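Local structure of pyruvate kinase (Pseudomonas aeruginosa, 6QXL) at residues Val9-Pro14 against Ala312-Ala317; Gly29-Arg34 against His59-Ala64; Ala243-Arg248 against Ile279-Met284; Gln283-Met288 against Lys330-Val335. The protein probably catalyses the last step of glycolysis, passing phosphate from phosphoenolpyruvate to ADP to give pyruvate and ATP, with magnesium and potassium ions as cofactors. One frame throughout, in Å; residues are numbered along the deposited sequence.

Contact 1: Val9-Pro14 against Ala312-Ala317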
loop_
_atom_site.group_PDB
_atom_site.type_symbol
_atom_site.label_atom_id
_atom_site.label_comp_id
_atom_site.label_asym_id
_atom_site.label_seq_id
_atom_site.Cartn_x
_atom_site.Cartn_y
_atom_site.Cartn_z
ATOM N N VAL A 9 -0.654 9.333 34.123
ATOM C CA VAL A 9 0.317 9.771 35.112
ATOM C C VAL A 9 -0.201 11.039 35.782
ATOM O O VAL A 9 -0.505 12.020 35.102
ATOM C CB VAL A 9 1.656 10.090 34.465
ATOM C CG1 VAL A 9 2.673 10.489 35.523
ATOM C CG2 VAL A 9 2.137 8.901 33.659
ATOM N N ALA A 10 -0.297 11.015 37.110
ATOM C CA ALA A 10 -0.816 12.154 37.882
ATOM C C ALA A 10 0.279 12.654 38.803
ATOM O O ALA A 10 0.810 11.890 39.615
ATOM C CB ALA A 10 -2.035 11.751 38.679
ATOM N N THR A 11 0.622 13.933 38.665
ATOM C CA THR A 11 1.596 14.536 39.553
ATOM C C THR A 11 0.931 14.862 40.883
ATOM O O THR A 11 -0.186 15.373 40.909
ATOM C CB THR A 11 2.178 15.823 38.949
ATOM O OG1 THR A 11 2.879 15.503 37.745
ATOM C CG2 THR A 11 3.157 16.425 39.905
ATOM N N LEU A 12 1.629 14.571 41.975
ATOM C CA LEU A 12 1.126 14.894 43.313
ATOM C C LEU A 12 1.649 16.232 43.799
ATOM O O LEU A 12 2.715 16.704 43.386
ATOM C CB LEU A 12 1.500 13.814 44.314
ATOM C CG LEU A 12 1.056 12.411 43.894
ATOM C CD1 LEU A 12 1.468 11.429 44.982
ATOM C CD2 LEU A 12 -0.444 12.352 43.581
ATOM N N GLY A 13 0.875 16.838 44.688
ATOM C CA GLY A 13 1.226 18.126 45.273
ATOM C C GLY A 13 0.236 18.548 46.345
ATOM O O GLY A 13 -0.577 17.744 46.806
ATOM N N PRO A 14 0.265 19.828 46.738
ATOM C CA PRO A 14 -0.634 20.345 47.786
ATOM C C PRO A 14 -2.100 19.952 47.635
ATOM O O PRO A 14 -2.741 19.629 48.620
ATOM C CB PRO A 14 -0.487 21.848 47.652
ATOM C CG PRO A 14 0.882 22.043 47.089
ATOM C CD PRO A 14 1.235 20.839 46.282
ATOM N N ALA A 312 1.113 6.733 27.743
ATOM C CA ALA A 312 0.467 7.429 28.829
ATOM C C ALA A 312 0.358 8.910 28.546
ATOM O O ALA A 312 1.139 9.476 27.792
ATOM C CB ALA A 312 1.227 7.208 30.125
ATOM N N VAL A 313 -0.606 9.512 29.222
ATOM C CA VAL A 313 -0.808 10.945 29.235
ATOM C C VAL A 313 -0.655 11.392 30.676
ATOM O O VAL A 313 -0.949 10.633 31.594
ATOM C CB VAL A 313 -2.188 11.309 28.688
ATOM C CG1 VAL A 313 -2.207 11.107 27.183
ATOM C CG2 VAL A 313 -3.279 10.475 29.319
ATOM N N MET A 314 -0.190 12.620 30.862
ATOM C CA MET A 314 0.208 13.122 32.174
ATOM C C MET A 314 -0.593 14.371 32.564
ATOM O O MET A 314 -1.013 15.165 31.713
ATOM C CB MET A 314 1.695 13.448 32.182
ATOM C CG MET A 314 2.301 13.717 33.548
ATOM S SD MET A 314 4.115 13.603 33.514
ATOM C CE MET A 314 4.559 15.338 33.707
ATOM N N LEU A 315 -0.801 14.510 33.874
ATOM C CA LEU A 315 -1.312 15.728 34.486
ATOM C C LEU A 315 -0.218 16.299 35.382
ATOM O O LEU A 315 0.458 15.547 36.088
ATOM C CB LEU A 315 -2.531 15.426 35.339
ATOM C CG LEU A 315 -3.751 14.902 34.595
ATOM C CD1 LEU A 315 -4.842 14.439 35.569
ATOM C CD2 LEU A 315 -4.279 15.956 33.657
ATOM N N SER A 316 -0.053 17.630 35.376
ATOM C CA SER A 316 0.899 18.246 36.312
ATOM C C SER A 316 0.236 19.139 37.355
ATOM O O SER A 316 0.003 18.688 38.474
ATOM C CB SER A 316 1.969 18.990 35.565
ATOM O OG SER A 316 2.642 18.083 34.743
ATOM N N ALA A 317 -0.135 20.356 37.005
ATOM C CA ALA A 317 -0.749 21.238 37.976
ATOM C C ALA A 317 -2.200 20.830 38.133
ATOM O O ALA A 317 -2.771 21.020 39.200
ATOM C CB ALA A 317 -0.661 22.690 37.564
#
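Val9 and Met314 face each other as partners in two parallel strands, 9-11 and 312-315, whose short axes run 15° apart and come within 4.7 Å. Backbone hydrogen bonds carry the pairing. Val9 uses both of its polar backbone atoms, giving its N-H to Val313 O at 2.9 Å and taking Leu315 N on its carbonyl O at 2.8 Å. The same Val9 O also lies 3.2 Å from Met314 CA, a CA-H...O contact of the kind common between parallel strands.

Leu315 O accepts two bonds from one residue, one from backbone and one from side chain. Thr11 N reaches it at 3.0 Å, tilted out of the carbonyl plane, while Thr11 OG1 arrives at 2.9 Å within that plane, on a lone pair. The hydroxyl can do this because OG1 stands anti to the carbonyl carbon and beside its own backbone N (chi1 -63°). It is also bonded to Arg34 on the next strand, so it links three neighbouring strands.

Apolar contacts gather on the face bearing Val9 and Met314. Met314 extends with CG anti to its backbone N (chi1 -168°), bringing CG to 3.8 Å from Val9 CB, and the two side chains cross obliquely. Val9 CG2 meets Ala312 CB at 4.0 Å. The other face carries Ala10 and Leu315, and there Leu315 packs on helix 325-340.

Pairing the first strand with the eighth closes the TIM barrel of pyruvate kinase. Met314 extends into its interior, close to the bound malonate.

Contact 2: Gly29-Arg34 against His59-Ala64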
loop_
_atom_site.group_PDB
_atom_site.type_symbol
_atom_site.label_atom_id
_atom_site.label_comp_id
_atom_site.label_asym_id
_atom_site.label_seq_id
_atom_site.Cartn_x
_atom_site.Cartn_y
_atom_site.Cartn_z
ATOM N N GLY A 29 -8.660 6.103 38.790
ATOM C CA GLY A 29 -7.921 5.291 37.854
ATOM C C GLY A 29 -6.488 5.678 37.577
ATOM O O GLY A 29 -5.935 5.244 36.568
ATOM N N ILE A 30 -5.823 6.445 38.427
ATOM C CA ILE A 30 -4.442 6.776 38.104
ATOM C C ILE A 30 -3.599 5.509 38.018
ATOM O O ILE A 30 -3.790 4.576 38.776
ATOM C CB ILE A 30 -3.804 7.787 39.074
ATOM C CG1 ILE A 30 -3.644 7.249 40.485
ATOM C CG2 ILE A 30 -4.601 9.085 39.111
ATOM C CD1 ILE A 30 -2.472 7.908 41.191
ATOM N N ASP A 31 -2.682 5.473 37.074
ATOM C CA ASP A 31 -1.789 4.334 36.921
ATOM C C ASP A 31 -0.368 4.644 37.413
ATOM O O ASP A 31 0.388 3.724 37.718
ATOM C CB ASP A 31 -1.783 3.867 35.454
ATOM C CG ASP A 31 -3.211 3.658 34.892
ATOM O OD1 ASP A 31 -3.883 2.621 35.209
ATOM O OD2 ASP A 31 -3.681 4.552 34.131
ATOM N N VAL A 32 0.010 5.921 37.468
ATOM C CA VAL A 32 1.348 6.313 37.925
ATOM C C VAL A 32 1.243 7.632 38.687
ATOM O O VAL A 32 0.587 8.565 38.231
ATOM C CB VAL A 32 2.319 6.519 36.754
ATOM C CG1 VAL A 32 3.706 6.934 37.238
ATOM C CG2 VAL A 32 2.412 5.261 35.939
ATOM N N ALA A 33 1.896 7.697 39.844
ATOM C CA ALA A 33 1.988 8.920 40.606
ATOM C C ALA A 33 3.379 9.489 40.410
ATOM O O ALA A 33 4.379 8.784 40.613
ATOM C CB ALA A 33 1.731 8.651 42.079
ATOM N N ARG A 34 3.443 10.761 40.005
ATOM C CA ARG A 34 4.714 11.430 39.769
ATOM C C ARG A 34 5.035 12.310 40.975
ATOM O O ARG A 34 4.192 13.091 41.429
ATOM C CB ARG A 34 4.631 12.281 38.493
ATOM C CG ARG A 34 5.781 13.254 38.259
ATOM C CD ARG A 34 5.668 13.825 36.860
ATOM N NE ARG A 34 6.664 14.884 36.626
ATOM C CZ ARG A 34 6.477 16.189 36.817
ATOM N NH1 ARG A 34 5.318 16.679 37.238
ATOM N NH2 ARG A 34 7.470 17.024 36.567
ATOM N N HIS A 59 -7.209 -1.202 47.227
ATOM C CA HIS A 59 -8.200 -1.356 46.159
ATOM C C HIS A 59 -7.755 -2.253 45.018
ATOM O O HIS A 59 -8.340 -2.212 43.945
ATOM C CB HIS A 59 -8.599 0.012 45.647
ATOM C CG HIS A 59 -9.270 0.855 46.684
ATOM N ND1 HIS A 59 -10.609 0.727 46.989
ATOM C CD2 HIS A 59 -8.775 1.797 47.520
ATOM C CE1 HIS A 59 -10.906 1.564 47.965
ATOM N NE2 HIS A 59 -9.822 2.252 48.275
ATOM N N GLY A 60 -6.745 -3.090 45.244
ATOM C CA GLY A 60 -6.339 -4.078 44.240
ATOM C C GLY A 60 -5.861 -3.461 42.941
ATOM O O GLY A 60 -6.181 -3.937 41.863
ATOM N N ARG A 61 -5.104 -2.375 43.064
ATOM C CA ARG A 61 -4.587 -1.637 41.939
ATOM C C ARG A 61 -3.071 -1.612 42.030
ATOM O O ARG A 61 -2.474 -1.754 43.106
ATOM C CB ARG A 61 -5.134 -0.216 41.941
ATOM C CG ARG A 61 -6.629 -0.119 41.674
ATOM C CD ARG A 61 -6.913 -0.063 40.209
ATOM N NE ARG A 61 -6.304 1.091 39.577
ATOM C CZ ARG A 61 -6.201 1.271 38.257
ATOM N NH1 ARG A 61 -6.729 0.395 37.404
ATOM N NH2 ARG A 61 -5.629 2.392 37.784
ATOM N N PHE A 62 -2.454 -1.409 40.877
ATOM C CA PHE A 62 -1.012 -1.410 40.773
ATOM C C PHE A 62 -0.607 -0.081 40.188
ATOM O O PHE A 62 -0.763 0.158 38.993
ATOM C CB PHE A 62 -0.551 -2.596 39.927
ATOM C CG PHE A 62 -0.964 -3.899 40.512
ATOM C CD1 PHE A 62 -2.237 -4.417 40.237
ATOM C CD2 PHE A 62 -0.138 -4.571 41.403
ATOM C CE1 PHE A 62 -2.659 -5.601 40.807
ATOM C CE2 PHE A 62 -0.536 -5.769 41.963
ATOM C CZ PHE A 62 -1.801 -6.265 41.691
ATOM N N VAL A 63 -0.141 0.803 41.070
ATOM C CA VAL A 63 0.256 2.143 40.711
ATOM C C VAL A 63 1.767 2.277 40.851
ATOM O O VAL A 63 2.324 2.049 41.914
ATOM C CB VAL A 63 -0.451 3.173 41.596
ATOM C CG1 VAL A 63 0.034 4.591 41.274
ATOM C CG2 VAL A 63 -1.978 3.045 41.434
ATOM N N ALA A 64 2.434 2.649 39.766
ATOM C CA ALA A 64 3.863 2.898 39.821
ATOM C C ALA A 64 4.130 4.259 40.437
ATOM O O ALA A 64 3.249 5.116 40.476
ATOM C CB ALA A 64 4.470 2.829 38.425
HETATM O O HOH W 1 -2.502 0.820 36.810
#
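Arg61 folds its side chain back on the Gly29-Asp31 segment, where the chain leaves helix 19-28, and places a single nitrogen, NH2, among three oxygens. Bends at chi2 (-87°) and chi3 (-61°) bring the guanidinium there. Ile30 O lies at its edge and accepts a hydrogen bond of 3.0 Å, although NH2 stands well above the plane of that carbonyl. Asp31 OD1, in a salt bridge of 3.1 Å to Arg61 NH2, is likewise met from above its carboxylate, and the two flat groups are turned 55° apart. Gly29 O is equally near, but at an angle too poor for a bond. Water 1 donates to both Asp31 OD1 and Phe62 O, while Asp31 OD2 is paired with Arg4, so the carboxylate is held from several directions.

Both segments enter barrel strands after helices: Gly29 ends helix 19-28 in a Schellman motif, and Val32 and Ala64 pair in parallel, part of the joint between strands two and three of the TIM barrel. Ala64 N bonds to Asp31 O at 3.1 Å, and Ala33 N to Ala64 O at 3.0 Å. Val32 CG2 touches Ala64 CB at 4.0 Å. Val63 sets CG2 3.6 Å from Ile30 O, and its CG1 lies 4.2 Å from Ile30 CD1.

Contact 3: Ala243-Arg248 against Ile279-Met284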
loop_
_atom_site.group_PDB
_atom_site.type_symbol
_atom_site.label_atom_id
_atom_site.label_comp_id
_atom_site.label_asym_id
_atom_site.label_seq_id
_atom_site.Cartn_x
_atom_site.Cartn_y
_atom_site.Cartn_z
ATOM N N ALA A 243 12.269 4.620 28.920
ATOM C CA ALA A 243 11.064 5.340 28.557
ATOM C C ALA A 243 11.428 6.769 28.241
ATOM O O ALA A 243 12.509 7.233 28.612
ATOM C CB ALA A 243 10.066 5.274 29.688
ATOM N N VAL A 244 10.546 7.447 27.514
ATOM C CA VAL A 244 10.738 8.853 27.201
ATOM C C VAL A 244 9.477 9.629 27.479
ATOM O O VAL A 244 8.382 9.072 27.473
ATOM C CB VAL A 244 11.180 9.103 25.743
ATOM C CG1 VAL A 244 12.463 8.359 25.431
ATOM C CG2 VAL A 244 10.102 8.704 24.773
ATOM N N MET A 245 9.646 10.920 27.733
ATOM C CA MET A 245 8.539 11.826 27.993
ATOM C C MET A 245 8.611 12.979 26.999
ATOM O O MET A 245 9.647 13.623 26.864
ATOM C CB MET A 245 8.621 12.363 29.417
ATOM C CG MET A 245 7.495 13.307 29.784
ATOM S SD MET A 245 7.695 14.154 31.322
ATOM C CE MET A 245 7.403 12.801 32.498
ATOM N N VAL A 246 7.497 13.260 26.344
ATOM C CA VAL A 246 7.373 14.431 25.497
ATOM C C VAL A 246 7.037 15.595 26.415
ATOM O O VAL A 246 5.891 15.794 26.795
ATOM C CB VAL A 246 6.317 14.247 24.389
ATOM C CG1 VAL A 246 6.338 15.423 23.431
ATOM C CG2 VAL A 246 6.576 12.966 23.612
ATOM N N ALA A 247 8.071 16.336 26.786
ATOM C CA ALA A 247 7.951 17.356 27.821
ATOM C C ALA A 247 7.679 18.697 27.145
ATOM O O ALA A 247 8.591 19.504 26.909
ATOM C CB ALA A 247 9.217 17.411 28.644
ATOM N N ARG A 248 6.408 18.954 26.863
ATOM C CA ARG A 248 6.086 19.983 25.891
ATOM C C ARG A 248 6.276 21.394 26.408
ATOM O O ARG A 248 6.430 22.306 25.605
ATOM C CB ARG A 248 4.679 19.793 25.344
ATOM C CG ARG A 248 4.536 18.460 24.649
ATOM C CD ARG A 248 3.163 18.256 24.055
ATOM N NE ARG A 248 2.110 18.531 25.007
ATOM C CZ ARG A 248 0.809 18.434 24.712
ATOM N NH1 ARG A 248 0.413 18.042 23.502
ATOM N NH2 ARG A 248 -0.107 18.713 25.633
ATOM N N ILE A 279 5.553 8.750 27.282
ATOM C CA ILE A 279 4.570 9.583 27.978
ATOM C C ILE A 279 4.422 10.937 27.264
ATOM O O ILE A 279 5.411 11.562 26.899
ATOM C CB ILE A 279 5.054 9.884 29.406
ATOM C CG1 ILE A 279 5.319 8.602 30.203
ATOM C CG2 ILE A 279 4.054 10.755 30.156
ATOM C CD1 ILE A 279 6.225 8.855 31.397
ATOM N N THR A 280 3.190 11.398 27.090
ATOM C CA THR A 280 2.917 12.747 26.573
ATOM C C THR A 280 2.493 13.634 27.741
ATOM O O THR A 280 1.660 13.225 28.545
ATOM C CB THR A 280 1.812 12.719 25.509
ATOM O OG1 THR A 280 2.210 11.867 24.434
ATOM C CG2 THR A 280 1.560 14.098 24.934
ATOM N N ALA A 281 3.057 14.838 27.836
ATOM C CA ALA A 281 2.873 15.674 29.034
ATOM C C ALA A 281 2.671 17.157 28.768
ATOM O O ALA A 281 2.979 17.659 27.690
ATOM C CB ALA A 281 4.058 15.508 29.973
ATOM N N THR A 282 2.168 17.834 29.804
ATOM C CA THR A 282 2.165 19.280 29.966
ATOM C C THR A 282 0.984 20.028 29.342
ATOM O O THR A 282 0.849 20.121 28.128
ATOM C CB THR A 282 3.516 19.876 29.548
ATOM O OG1 THR A 282 4.558 19.194 30.252
ATOM C CG2 THR A 282 3.589 21.333 29.891
ATOM N N GLN A 283 0.138 20.569 30.216
ATOM C CA GLN A 283 -0.999 21.401 29.861
ATOM C C GLN A 283 -2.054 20.674 29.068
ATOM O O GLN A 283 -2.833 21.302 28.357
ATOM C CB GLN A 283 -0.573 22.673 29.120
ATOM C CG GLN A 283 0.509 23.494 29.815
ATOM C CD GLN A 283 0.581 24.922 29.264
ATOM O OE1 GLN A 283 1.076 25.158 28.168
ATOM N NE2 GLN A 283 0.023 25.874 30.020
ATOM N N MET A 284 -2.129 19.365 29.230
ATOM C CA MET A 284 -3.115 18.599 28.495
ATOM C C MET A 284 -4.542 19.007 28.881
ATOM O O MET A 284 -5.434 19.002 28.048
ATOM C CB MET A 284 -2.888 17.115 28.695
ATOM C CG MET A 284 -1.476 16.708 28.329
ATOM S SD MET A 284 -1.379 15.024 27.722
ATOM C CE MET A 284 -1.987 15.261 26.051
#
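Arg248 NH2 is held by Thr282 O at 3.0 Å and, from outside the two segments, by a salt bridge to Asp301. Thr282 O lies in the guanidinium plane, and the bond is fairly straight (162°). Arg248 NE adds a more bent bond to Ala281 O, also 3.0 Å, with that oxygen tilted out of the plane. A bend at chi3 (-50°) turns the otherwise extended chain so that its end meets two successive carbonyls. Thr280 CG2 sits over one guanidinium face, offset toward the rim, while Met284 CG approaches NH2 to 3.6 Å, its side chain crossing that of Arg248 at about a right angle. NH1 is bonded to Gln264.

Ahead of Arg248 in the chain, strands 243-247 and 279-281 pair in parallel as the sixth and seventh strands of the TIM barrel. Ile279 N bonds to Val244 O, and Val246 N to Ile279 O at 2.7 Å. On the face shared by Met245, Ile279 and Ala281, Met245 CG packs 4.2 Å from Ile279 CB and 4.1 Å from Ala281 CB.

The C-terminal ends of the strands lie near the magnesium ion bound by Glu223 and Asp250, which marks the active site. Thr282 OG1 hydrogen-bonds a malonate ion. Arg248 O also bonds Arg296 of the second subunit.

Contact 4: Gln283-Met288 against Lys330-Val335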
loop_
_atom_site.group_PDB
_atom_site.type_symbol
_atom_site.label_atom_id
_atom_site.label_comp_id
_atom_site.label_asym_id
_atom_site.label_seq_id
_atom_site.Cartn_x
_atom_site.Cartn_y
_atom_site.Cartn_z
ATOM N N GLN A 283 0.138 20.569 30.216
ATOM C CA GLN A 283 -0.999 21.401 29.861
ATOM C C GLN A 283 -2.054 20.674 29.068
ATOM O O GLN A 283 -2.833 21.302 28.357
ATOM C CB GLN A 283 -0.573 22.673 29.120
ATOM C CG GLN A 283 0.509 23.494 29.815
ATOM C CD GLN A 283 0.581 24.922 29.264
ATOM O OE1 GLN A 283 1.076 25.158 28.168
ATOM N NE2 GLN A 283 0.023 25.874 30.020
ATOM N N MET A 284 -2.129 19.365 29.230
ATOM C CA MET A 284 -3.115 18.599 28.495
ATOM C C MET A 284 -4.542 19.007 28.881
ATOM O O MET A 284 -5.434 19.002 28.048
ATOM C CB MET A 284 -2.888 17.115 28.695
ATOM C CG MET A 284 -1.476 16.708 28.329
ATOM S SD MET A 284 -1.379 15.024 27.722
ATOM C CE MET A 284 -1.987 15.261 26.051
ATOM N N MET A 285 -4.749 19.380 30.141
ATOM C CA MET A 285 -6.068 19.806 30.603
ATOM C C MET A 285 -5.993 21.025 31.514
ATOM O O MET A 285 -6.714 21.126 32.488
ATOM C CB MET A 285 -6.761 18.630 31.264
ATOM C CG MET A 285 -7.029 17.506 30.285
ATOM S SD MET A 285 -8.270 16.387 30.915
ATOM C CE MET A 285 -9.227 16.084 29.436
ATOM N N GLU A 286 -5.141 21.970 31.149
ATOM C CA GLU A 286 -4.806 23.113 32.004
ATOM C C GLU A 286 -6.030 23.877 32.551
ATOM O O GLU A 286 -6.046 24.277 33.709
ATOM C CB GLU A 286 -3.899 24.087 31.245
ATOM C CG GLU A 286 -3.145 25.066 32.134
ATOM C CD GLU A 286 -1.898 24.477 32.789
ATOM O OE1 GLU A 286 -1.752 23.230 32.877
ATOM O OE2 GLU A 286 -1.035 25.256 33.248
ATOM N N SER A 287 -7.063 24.036 31.744
ATOM C CA SER A 287 -8.214 24.786 32.197
ATOM C C SER A 287 -8.846 24.176 33.455
ATOM O O SER A 287 -9.524 24.868 34.213
ATOM C CB SER A 287 -9.263 24.933 31.097
ATOM O OG SER A 287 -10.096 23.793 31.041
ATOM N N MET A 288 -8.621 22.885 33.675
ATOM C CA MET A 288 -9.175 22.196 34.845
ATOM C C MET A 288 -8.481 22.519 36.159
ATOM O O MET A 288 -8.917 22.080 37.205
ATOM C CB MET A 288 -9.205 20.680 34.619
ATOM C CG MET A 288 -10.158 20.278 33.485
ATOM S SD MET A 288 -10.638 18.554 33.502
ATOM C CE MET A 288 -11.751 18.555 34.893
ATOM N N LYS A 330 -10.688 11.792 36.083
ATOM C CA LYS A 330 -11.896 11.181 35.523
ATOM C C LYS A 330 -12.115 11.588 34.067
ATOM O O LYS A 330 -12.387 10.743 33.214
ATOM C CB LYS A 330 -13.133 11.513 36.352
ATOM C CG LYS A 330 -13.166 10.810 37.686
ATOM C CD LYS A 330 -14.544 10.909 38.346
ATOM C CE LYS A 330 -14.522 10.327 39.757
ATOM N NZ LYS A 330 -15.660 10.834 40.579
ATOM N N ALA A 331 -11.956 12.881 33.789
ATOM C CA ALA A 331 -12.184 13.394 32.439
ATOM C C ALA A 331 -11.151 12.804 31.469
ATOM O O ALA A 331 -11.503 12.325 30.391
ATOM C CB ALA A 331 -12.124 14.901 32.421
ATOM N N MET A 332 -9.892 12.828 31.874
ATOM C CA MET A 332 -8.833 12.298 31.054
ATOM C C MET A 332 -9.085 10.827 30.730
ATOM O O MET A 332 -8.975 10.406 29.572
ATOM C CB MET A 332 -7.500 12.512 31.768
ATOM C CG MET A 332 -6.301 12.004 31.032
ATOM S SD MET A 332 -4.790 12.650 31.733
ATOM C CE MET A 332 -4.496 14.045 30.632
ATOM N N ALA A 333 -9.479 10.059 31.737
ATOM C CA ALA A 333 -9.762 8.637 31.544
ATOM C C ALA A 333 -10.909 8.408 30.557
ATOM O O ALA A 333 -10.864 7.484 29.753
ATOM C CB ALA A 333 -10.070 7.975 32.885
ATOM N N ARG A 334 -11.924 9.253 30.615
ATOM C CA ARG A 334 -13.086 9.108 29.749
ATOM C C ARG A 334 -12.703 9.406 28.289
ATOM O O ARG A 334 -13.144 8.719 27.366
ATOM C CB ARG A 334 -14.176 10.059 30.222
ATOM C CG ARG A 334 -15.609 9.585 29.926
ATOM C CD ARG A 334 -16.605 10.738 29.622
ATOM N NE ARG A 334 -16.423 11.893 30.530
ATOM C CZ ARG A 334 -16.027 13.136 30.198
ATOM N NH1 ARG A 334 -15.773 13.473 28.928
ATOM N NH2 ARG A 334 -15.841 14.038 31.174
ATOM N N VAL A 335 -11.852 10.406 28.086
ATOM C CA VAL A 335 -11.450 10.780 26.746
ATOM C C VAL A 335 -10.591 9.676 26.132
ATOM O O VAL A 335 -10.737 9.363 24.947
ATOM C CB VAL A 335 -10.734 12.137 26.750
ATOM C CG1 VAL A 335 -10.175 12.471 25.364
ATOM C CG2 VAL A 335 -11.695 13.227 27.184
#
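Met285 and Met332 meet where the loop 283-288 leans on one side of helix 325-340. Met285 is the central bump of the loop. Its side chain runs out to the helix and ends on the backbone between Ala331 and Met332, with SD 4.0 Å from both Met332 N and Met332 CB. The bend at chi3 (139°) carries CE along the helix surface, where it finds Ala331 CB at 4.3 Å and Val335 CG2 at 4.4 Å. The hollow it fills is thus lined by Ala331, Met332 and Val335.

Met332 sends a bump the other way. With CG anti to its backbone N (chi1 180°) and a turn at chi3, it reaches past Met285, the two side chains crossing at a slant, and rests CE against Met284 CB at 4.0 Å. Its flanks are filled by Val313 and Leu315 of the last barrel strand and by Val302 of helix 296-307. On the other side of Met285, Met288 lays SD 4.1 Å from Ala331 CB, while Pro294 touches both Met285 and Met288.

The contact therefore joins the loop after the seventh strand of the barrel to the helix that follows the eighth, in the outer layer of the TIM barrel. Its chemistry is apolar: four methionines pack with Ala331 and Val335, meeting through methyl and methylene groups and sulphur atoms. Between these segments the packing rests on fit and dispersion, without the directional demands of hydrogen bonds; the loop's polar bonds, such as Met285 N to Glu318, lie elsewhere.

In the fold
Contacts 1, 2 and 3 lie on one closed eight-stranded parallel barrel: contact 2 joins its second and third strands, contact 3 its sixth and seventh, and contact 1 its first and last. Contact 1 spans nearly the whole barrel sequence, with contacts 2 and 3 following in turn between its ends, their centres about 12 and 11 Å from its own. Contacts 2 and 3 stand about 18 Å apart, centre to centre, without touching. Contact 4 shares Gln283 and Met284 with contact 3 and adds helix 325-340 outside; its segments alternate with those of contact 1 along the chain, their centres about 11 Å apart. Contacts 3 and 4 both touch the second subunit, so the active-site end of the barrel lies beside a subunit interface.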